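Local coordinates for VC0179-like protein (Escherichia coli, PDB 4XJ6) that probably joins GTP and ATP into cyclic GMP-AMP, as a magnesium-dependent bacterial homologue of cyclic GMP-AMP synthase, at residues G294-S297 with I298-M301. Numbering follows the deposited sequence.
With GH3 (3'-deoxy-guanosine-5'-triphosphate), chain D.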
ATOM      1  N   GLY A 294      -1.499 -11.080   8.491  1.00 26.41           N
ATOM      2  CA  GLY A 294      -2.343 -11.802   7.557  1.00 19.57           C
ATOM      3  C   GLY A 294      -1.818 -11.650   6.144  1.00 19.94           C
ATOM      4  O   GLY A 294      -0.831 -10.951   5.922  1.00 23.34           O
ATOM      5  N   PRO A 295      -2.479 -12.298   5.174  1.00 19.96           N
ATOM      6  CA  PRO A 295      -2.037 -12.224   3.780  1.00 19.67           C
ATOM      7  C   PRO A 295      -2.129 -10.804   3.223  1.00 27.57           C
ATOM      8  O   PRO A 295      -3.071 -10.066   3.536  1.00 29.67           O
ATOM      9  CB  PRO A 295      -3.012 -13.151   3.058  1.00 22.55           C
ATOM     10  CG  PRO A 295      -4.238 -13.119   3.893  1.00 22.22           C
ATOM     11  CD  PRO A 295      -3.738 -13.049   5.312  1.00 18.13           C
ATOM     12  N   SER A 296      -1.151 -10.422   2.410  1.00 18.84           N
ATOM     13  CA  SER A 296      -1.132  -9.092   1.816  1.00 20.02           C
ATOM     14  C   SER A 296      -2.323  -8.879   0.887  1.00 22.13           C
ATOM     15  O   SER A 296      -2.914  -9.835   0.382  1.00 20.29           O
ATOM     16  CB  SER A 296       0.167  -8.869   1.043  1.00 19.86           C
ATOM     17  OG  SER A 296       0.269  -9.776  -0.047  1.00 19.70           O
ATOM     18  N   SER A 297      -2.670  -7.615   0.670  1.00 23.12           N
ATOM     19  CA  SER A 297      -3.754  -7.265  -0.236  1.00 24.36           C
ATOM     20  C   SER A 297      -3.467  -7.744  -1.654  1.00 25.09           C
ATOM     21  O   SER A 297      -4.369  -8.196  -2.354  1.00 23.11           O
ATOM     22  CB  SER A 297      -3.989  -5.754  -0.237  1.00 24.41           C
ATOM     23  OG  SER A 297      -4.566  -5.325   0.982  1.00 19.52           O
ATOM     24  N   ILE A 298      -2.207  -7.656  -2.069  1.00 27.20           N
ATOM     25  CA  ILE A 298      -1.833  -8.008  -3.435  1.00 20.04           C
ATOM     26  C   ILE A 298      -1.997  -9.508  -3.694  1.00 27.06           C
ATOM     27  O   ILE A 298      -2.417  -9.918  -4.777  1.00 29.47           O
ATOM     28  CB  ILE A 298      -0.377  -7.563  -3.758  1.00 25.09           C
ATOM     29  CG1 ILE A 298      -0.021  -7.876  -5.211  1.00 30.73           C
ATOM     30  CG2 ILE A 298       0.636  -8.194  -2.811  1.00 20.95           C
ATOM     31  CD1 ILE A 298      -0.900  -7.170  -6.201  1.00 41.36           C
ATOM     32  N   SER A 299      -1.684 -10.325  -2.693  1.00 19.19           N
ATOM     33  CA  SER A 299      -1.787 -11.770  -2.840  1.00 19.00           C
ATOM     34  C   SER A 299      -3.250 -12.192  -2.858  1.00 24.79           C
ATOM     35  O   SER A 299      -3.630 -13.129  -3.560  1.00 23.55           O
ATOM     36  CB  SER A 299      -1.049 -12.485  -1.713  1.00 18.96           C
ATOM     37  OG  SER A 299      -1.776 -12.397  -0.506  1.00 33.37           O
ATOM     38  N   LEU A 300      -4.063 -11.493  -2.073  1.00 18.01           N
ATOM     39  CA  LEU A 300      -5.501 -11.727  -2.053  1.00 19.50           C
ATOM     40  C   LEU A 300      -6.122 -11.383  -3.399  1.00 24.71           C
ATOM     41  O   LEU A 300      -6.928 -12.143  -3.934  1.00 24.73           O
ATOM     42  CB  LEU A 300      -6.167 -10.906  -0.948  1.00 22.27           C
ATOM     43  CG  LEU A 300      -6.028 -11.418   0.486  1.00 22.56           C
ATOM     44  CD1 LEU A 300      -6.785 -10.516   1.452  1.00 18.06           C
ATOM     45  CD2 LEU A 300      -6.523 -12.851   0.582  1.00 16.94           C
ATOM     46  N   MET A 301      -5.743 -10.227  -3.933  1.00 18.40           N
ATOM     47  CA  MET A 301      -6.234  -9.777  -5.230  1.00 24.26           C
ATOM     48  C   MET A 301      -5.857 -10.754  -6.341  1.00 25.40           C
ATOM     49  O   MET A 301      -6.690 -11.110  -7.173  1.00 24.68           O
ATOM     50  CB  MET A 301      -5.689  -8.386  -5.558  1.00 23.67           C
ATOM     51  CG  MET A 301      -6.227  -7.281  -4.664  1.00 25.83           C
ATOM     52  SD  MET A 301      -5.195  -5.804  -4.674  1.00 32.42           S
ATOM     53  CE  MET A 301      -5.506  -5.161  -6.317  1.00 21.55           C
TER
HETATM   54  PG  GH3 D 503      -4.521  -1.901   1.085  1.00 21.70           P
HETATM   55  O1G GH3 D 503      -4.616  -3.049   2.060  1.00 17.32           O
HETATM   56  O2G GH3 D 503      -3.335  -1.026   1.404  1.00 22.35           O
HETATM   57  O3G GH3 D 503      -5.774  -1.065   1.173  1.00 23.59           O
HETATM   58  O3B GH3 D 503      -4.380  -2.529  -0.392  1.00 24.21           O
HETATM   59  PB  GH3 D 503      -3.188  -2.121  -1.401  1.00 23.09           P
HETATM   60  O1B GH3 D 503      -3.620  -2.401  -2.819  1.00 27.84           O
HETATM   61  O2B GH3 D 503      -2.824  -0.662  -1.289  1.00 20.51           O
HETATM   62  O3A GH3 D 503      -1.964  -3.097  -1.010  1.00 20.86           O
HETATM   63  PA  GH3 D 503      -0.592  -2.568  -0.358  1.00 30.08           P
HETATM   64  O1A GH3 D 503       0.005  -3.669   0.489  1.00 28.41           O
HETATM   65  O2A GH3 D 503      -0.798  -1.314   0.454  1.00 26.51           O
HETATM   66  O5' GH3 D 503       0.390  -2.242  -1.592  1.00 25.68           O
HETATM   67  C5' GH3 D 503       0.264  -1.050  -2.332  1.00 24.87           C
HETATM   68  C4' GH3 D 503       1.022  -1.193  -3.645  1.00 26.59           C
HETATM   69  O4' GH3 D 503       2.331  -1.654  -3.381  1.00 29.44           O
HETATM   70  C3' GH3 D 503       0.396  -2.193  -4.601  1.00 26.13           C
HETATM   71  C2' GH3 D 503       1.593  -2.779  -5.318  1.00 21.83           C
HETATM   72  O2' GH3 D 503       1.810  -2.091  -6.528  1.00 19.99           O
HETATM   73  C1' GH3 D 503       2.769  -2.549  -4.384  1.00 21.67           C
HETATM   74  N9  GH3 D 503       3.114  -3.822  -3.737  1.00 25.19           N
HETATM   75  C8  GH3 D 503       2.813  -4.160  -2.444  1.00 23.80           C
HETATM   76  N7  GH3 D 503       3.292  -5.402  -2.195  1.00 24.48           N
HETATM   77  C5  GH3 D 503       3.905  -5.853  -3.317  1.00 27.00           C
HETATM   78  C6  GH3 D 503       4.560  -7.041  -3.613  1.00 25.16           C
HETATM   79  O6  GH3 D 503       4.658  -7.918  -2.758  1.00 30.10           O
HETATM   80  N1  GH3 D 503       5.098  -7.231  -4.867  1.00 26.58           N
HETATM   81  C2  GH3 D 503       4.988  -6.245  -5.823  1.00 30.31           C
HETATM   82  N2  GH3 D 503       5.511  -6.434  -7.033  1.00 31.18           N
HETATM   83  N3  GH3 D 503       4.335  -5.066  -5.523  1.00 30.48           N
HETATM   84  C4  GH3 D 503       3.802  -4.869  -4.294  1.00 27.68           C
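Ser296 OG caps the helix by reaching the backbone N of Ser299, a weak bond of 3.3 Å. Along the Ser296 side chain, CB lies 3.9 Å from Ile298 CG2, and OG, held between the backbone N and the carbonyl carbon (chi1 63°), presses close on that methyl at 3.2 Å. The carbonyl O of Ser296 takes Leu300 N as the first regular helical bond and also the hydroxyl of Ser299, OG to O 2.9 Å; both donors come from one face of the carbonyl plane, the hydroxyl well bent from the C=O direction at 128°. Pro295 CG packs on Leu300 CD2 at 4.0 Å, the two side chains crossing at a slant, with Met366 of helix 357-377 touching both. One residue on, Met301 N bonds Ser297 O at 2.9 Å, and with CG beside the backbone N (chi1 -68°), Met301 CG and SD pass close to that oxygen. Ser297 OG hydrogen-bonds the gamma-phosphate oxygen O1G of the nucleotide, though the position of this hydroxyl is less certain; Lys283 hydrogen-bonds the same nucleotide. Ile298 CG2 approaches the guanine N7. This is a serine N-cap whose helix start lines the nucleotide pocket.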